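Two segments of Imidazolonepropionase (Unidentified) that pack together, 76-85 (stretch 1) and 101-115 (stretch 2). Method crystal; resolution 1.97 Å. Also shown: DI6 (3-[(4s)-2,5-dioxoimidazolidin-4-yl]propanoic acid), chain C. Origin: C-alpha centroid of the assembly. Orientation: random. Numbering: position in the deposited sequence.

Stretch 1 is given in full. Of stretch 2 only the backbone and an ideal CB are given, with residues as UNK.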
# COMPACT_ATOMS: atom_id res chain seq x y z
N ILE A 76 1.46 -1.54 11.45
CA ILE A 76 1.07 -2.05 12.77
C ILE A 76 2.23 -2.84 13.37
O ILE A 76 2.65 -3.86 12.82
CB ILE A 76 -0.16 -2.98 12.67
CG1 ILE A 76 -1.42 -2.14 12.44
CG2 ILE A 76 -0.28 -3.84 13.95
CD1 ILE A 76 -2.70 -2.99 12.31
N PHE A 77 2.75 -2.37 14.50
CA PHE A 77 3.86 -3.06 15.14
C PHE A 77 4.20 -2.39 16.45
O PHE A 77 3.84 -1.23 16.68
CB PHE A 77 5.09 -3.04 14.22
CG PHE A 77 5.61 -1.65 13.93
CD1 PHE A 77 6.44 -1.01 14.84
CD2 PHE A 77 5.24 -0.97 12.78
CE1 PHE A 77 6.89 0.28 14.62
CE2 PHE A 77 5.68 0.33 12.54
CZ PHE A 77 6.51 0.96 13.46
N ALA A 78 4.90 -3.13 17.31
CA ALA A 78 5.34 -2.61 18.60
C ALA A 78 6.86 -2.65 18.63
O ALA A 78 7.49 -3.19 17.73
CB ALA A 78 4.77 -3.46 19.75
N GLY A 79 7.45 -2.06 19.67
CA GLY A 79 8.89 -2.06 19.81
C GLY A 79 9.59 -1.04 18.92
O GLY A 79 8.94 -0.31 18.15
N SER A 80 10.91 -1.01 19.01
CA SER A 80 11.71 -0.09 18.21
C SER A 80 13.05 -0.73 17.85
O SER A 80 13.72 -1.32 18.71
CB SER A 80 11.96 1.21 18.98
OG SER A 80 12.72 2.13 18.21
N ARG A 81 13.43 -0.61 16.58
CA ARG A 81 14.69 -1.17 16.11
C ARG A 81 15.74 -0.06 16.02
O ARG A 81 16.82 -0.27 15.47
CB ARG A 81 14.47 -1.79 14.73
CG ARG A 81 13.29 -2.77 14.67
CD ARG A 81 13.71 -4.20 14.82
NE ARG A 81 14.17 -4.73 13.53
CZ ARG A 81 13.41 -5.12 12.51
NH1 ARG A 81 12.10 -5.06 12.59
NH2 ARG A 81 13.99 -5.59 11.41
N ALA A 82 15.42 1.10 16.57
CA ALA A 82 16.32 2.26 16.54
C ALA A 82 17.67 2.01 17.23
O ALA A 82 18.73 2.34 16.69
CB ALA A 82 15.63 3.46 17.19
N GLU A 83 17.62 1.44 18.43
CA GLU A 83 18.85 1.17 19.17
C GLU A 83 19.73 0.19 18.42
O GLU A 83 20.95 0.31 18.38
CB GLU A 83 18.52 0.64 20.56
CG GLU A 83 18.13 1.75 21.52
CD GLU A 83 17.62 1.23 22.84
OE1 GLU A 83 16.47 0.75 22.89
OE2 GLU A 83 18.38 1.29 23.83
N GLU A 84 19.09 -0.81 17.82
CA GLU A 84 19.79 -1.81 17.04
C GLU A 84 20.49 -1.12 15.87
O GLU A 84 21.64 -1.44 15.55
CB GLU A 84 18.78 -2.83 16.52
CG GLU A 84 19.36 -3.92 15.67
CD GLU A 84 18.27 -4.76 15.03
OE1 GLU A 84 17.35 -5.20 15.76
OE2 GLU A 84 18.35 -4.98 13.81
N PHE A 85 19.79 -0.18 15.24
CA PHE A 85 20.34 0.57 14.11
C PHE A 85 21.57 1.34 14.56
O PHE A 85 22.62 1.34 13.91
CB PHE A 85 19.30 1.56 13.57
CG PHE A 85 19.79 2.40 12.43
CD1 PHE A 85 20.11 1.82 11.20
CD2 PHE A 85 19.92 3.78 12.57
CE1 PHE A 85 20.55 2.59 10.13
CE2 PHE A 85 20.37 4.57 11.51
CZ PHE A 85 20.69 3.97 10.28
N UNK A 101 19.11 -11.63 19.93
CA UNK A 101 17.72 -11.52 19.51
C UNK A 101 17.30 -10.29 18.72
O UNK A 101 16.13 -9.91 18.76
CB UNK A 101 16.84 -11.59 20.76
N UNK A 102 18.23 -9.67 17.99
CA UNK A 102 17.89 -8.51 17.20
C UNK A 102 17.32 -8.89 15.85
O UNK A 102 17.18 -10.08 15.54
CB UNK A 102 19.12 -7.62 17.02
N UNK A 103 16.98 -7.89 15.03
CA UNK A 103 16.43 -8.17 13.72
C UNK A 103 14.91 -8.23 13.75
O UNK A 103 14.28 -7.78 14.70
CB UNK A 103 17.00 -9.48 13.18
N UNK A 104 14.32 -8.80 12.71
CA UNK A 104 12.87 -8.88 12.64
C UNK A 104 12.26 -9.65 13.81
O UNK A 104 11.11 -9.42 14.17
CB UNK A 104 12.45 -9.53 11.32
N UNK A 105 13.03 -10.54 14.42
CA UNK A 105 12.49 -11.29 15.55
C UNK A 105 12.20 -10.38 16.74
O UNK A 105 11.25 -10.64 17.49
CB UNK A 105 13.46 -12.40 15.96
N UNK A 106 12.98 -9.32 16.93
CA UNK A 106 12.70 -8.44 18.06
C UNK A 106 11.34 -7.75 17.85
O UNK A 106 10.59 -7.53 18.80
CB UNK A 106 13.81 -7.41 18.23
N UNK A 107 11.02 -7.41 16.60
CA UNK A 107 9.74 -6.77 16.33
C UNK A 107 8.63 -7.79 16.59
O UNK A 107 7.55 -7.45 17.08
CB UNK A 107 9.68 -6.24 14.90
N UNK A 108 8.89 -9.05 16.25
CA UNK A 108 7.90 -10.10 16.47
C UNK A 108 7.63 -10.29 17.97
O UNK A 108 6.48 -10.37 18.41
CB UNK A 108 8.37 -11.41 15.84
N UNK A 109 8.70 -10.34 18.77
CA UNK A 109 8.52 -10.51 20.21
C UNK A 109 7.78 -9.32 20.81
O UNK A 109 6.87 -9.48 21.63
CB UNK A 109 9.87 -10.69 20.90
N UNK A 110 8.18 -8.11 20.42
CA UNK A 110 7.54 -6.92 20.94
C UNK A 110 6.07 -6.87 20.54
O UNK A 110 5.20 -6.48 21.33
CB UNK A 110 8.27 -5.67 20.45
N UNK A 111 5.77 -7.26 19.30
CA UNK A 111 4.39 -7.22 18.81
C UNK A 111 3.53 -8.32 19.44
O UNK A 111 2.36 -8.08 19.75
CB UNK A 111 4.37 -7.35 17.29
N UNK A 112 4.10 -9.50 19.65
CA UNK A 112 3.34 -10.58 20.30
C UNK A 112 3.00 -10.15 21.72
O UNK A 112 1.89 -10.36 22.21
CB UNK A 112 4.13 -11.89 20.31
N UNK A 113 3.98 -9.54 22.38
CA UNK A 113 3.81 -9.08 23.75
C UNK A 113 2.87 -7.89 23.89
O UNK A 113 2.25 -7.71 24.94
CB UNK A 113 5.18 -8.71 24.34
N UNK A 114 2.77 -7.08 22.84
CA UNK A 114 1.89 -5.92 22.90
C UNK A 114 0.44 -6.39 22.87
O UNK A 114 0.11 -7.35 22.19
CB UNK A 114 2.17 -4.96 21.75
N UNK A 115 -0.42 -5.69 23.60
CA UNK A 115 -1.83 -6.04 23.61
C UNK A 115 -2.47 -5.45 22.36
O UNK A 115 -1.92 -4.53 21.74
CB UNK A 115 -2.52 -5.54 24.88
N1 DI6 C . 11.07 -7.23 3.23
C2 DI6 C . 11.35 -6.08 3.90
O2 DI6 C . 12.13 -5.21 3.56
C3 DI6 C . 10.46 -6.10 5.16
N4 DI6 C . 9.74 -7.39 5.02
C5 DI6 C . 10.16 -7.97 3.87
O5 DI6 C . 9.74 -9.04 3.46
C6 DI6 C . 11.30 -6.04 6.43
C7 DI6 C . 10.46 -6.06 7.70
C8 DI6 C . 11.26 -6.00 9.01
O9 DI6 C . 10.65 -5.69 10.05
O10 DI6 C . 12.50 -6.24 9.02

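Position 101 has phi/psi of 81/26, a left-handed conformation that favours glycine, and nothing of stretch 1 lies within 5.5 Å of its ideal CB; it is G101. At 102 the phi/psi of -84/-180 would admit many residues, but the ideal CB sits a tight 3.3 Å from E84 OE1. That favours glycine, since any CB would be crowded by the carboxylate, and G102 occupies it. Position 103, at 92/-164, would jam a CB against the preceding carbonyl O, which calls for glycine. G103 N donates to E84 OE1 at 2.8 Å and a nearly straight 177°.

At 104 CA-to-CB points away, but the ideal CB is 4.2 Å from R81 NH2, so a side chain that tolerates a guanidinium nearby is needed; I104 does so. At 105 it also points away, with no stretch 1 atom within 5.5 Å, and the choice is open; I105 makes no contact.

Position 106 points toward stretch 1, its ideal CB 4.7 Å from R81 CD and 4.8 Å from E84 OE1. A small or polar residue would suit this space. S106, with chi1 in p, keeps its hydroxyl at the contact, S106 OG 3.3 Å from R81 CD, and donates it within its own stretch to G103 O at 2.8 Å.

The ideal CB of 107 lies 3.5 Å from R81 NH1, a guanidinium donor, and 4.7 Å from A78 O. Serine, threonine or a short acid or amide could offer an acceptor. The residue is T107: R81 NH1 donates to T107 OG1 at a short 2.5 Å and 140°, with the hydroxyl near the guanidinium plane. The same arginine holds the ligand carboxylate, R81 NH1 to DI6 O9 at 3.0 Å and R81 NH2 to DI6 O10 at 2.9 Å. A water 2.7 Å from T107 OG1 donates to A78 O at 3.0 Å.

Positions 108 and 109, equally clear of stretch 1, tolerate many residues; they are V108 and R109.

At 110 the CB points toward stretch 1, 3.7 Å from G79 CA and 3.8 Å from A78 O, which favours a small residue. A110 packs its CB 4.2 Å from A78 CB.

CA-to-CB of 111 runs sideways, with A78 N, which has no partner within stretch 1, 4.3 Å from the ideal CB, so serine or threonine fits well. T111, chi1 in m, accepts from A78 N at OG1 (3.1 Å, 166°), and T111 OG1 donates to T107 O at 2.8 Å.

At 112 CA-to-CB points away and at 113 sideways, both beyond 5.5 Å, so many residues would do; they are R112 and A113. At 114 the ideal CB is 3.6 Å from A78 CB, suiting a small apolar residue; A114 makes that contact. Position 115, out of reach, is S115.

Stretch 2 (101-115) GGGIISTVRATRAAS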
# COMPACT_ATOMS: atom_id res chain seq x y z
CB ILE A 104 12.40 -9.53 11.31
CG1 ILE A 104 10.88 -9.59 11.28
CG2 ILE A 104 13.00 -10.92 11.17
CD1 ILE A 104 10.30 -9.94 9.92
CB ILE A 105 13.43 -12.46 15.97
CG1 ILE A 105 12.72 -13.35 17.00
CG2 ILE A 105 14.71 -11.94 16.56
CD1 ILE A 105 11.40 -13.94 16.50
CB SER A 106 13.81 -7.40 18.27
OG SER A 106 13.91 -6.48 17.20
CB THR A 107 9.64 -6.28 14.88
OG1 THR A 107 10.61 -5.25 14.65
CG2 THR A 107 8.26 -5.72 14.60
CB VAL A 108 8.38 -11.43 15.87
CG1 VAL A 108 7.42 -12.56 16.26
CG2 VAL A 108 8.45 -11.32 14.36
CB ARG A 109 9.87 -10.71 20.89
CG ARG A 109 10.62 -11.96 20.44
CD ARG A 109 11.84 -12.21 21.31
NE ARG A 109 12.71 -13.27 20.81
CZ ARG A 109 12.32 -14.52 20.57
NH1 ARG A 109 11.06 -14.88 20.77
NH2 ARG A 109 13.20 -15.42 20.14
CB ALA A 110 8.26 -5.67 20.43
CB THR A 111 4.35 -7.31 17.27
OG1 THR A 111 5.09 -6.21 16.71
CG2 THR A 111 2.91 -7.21 16.75
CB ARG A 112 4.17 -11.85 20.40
CG ARG A 112 4.42 -12.60 19.12
CD ARG A 112 5.33 -13.77 19.42
NE ARG A 112 5.41 -14.72 18.32
CZ ARG A 112 6.09 -15.86 18.37
NH1 ARG A 112 6.75 -16.16 19.48
NH2 ARG A 112 6.08 -16.69 17.34
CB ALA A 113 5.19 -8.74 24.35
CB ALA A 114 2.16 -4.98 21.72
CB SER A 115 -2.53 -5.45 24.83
OG SER A 115 -2.67 -4.04 24.71
O HOH W 1 10.10 -3.18 16.31
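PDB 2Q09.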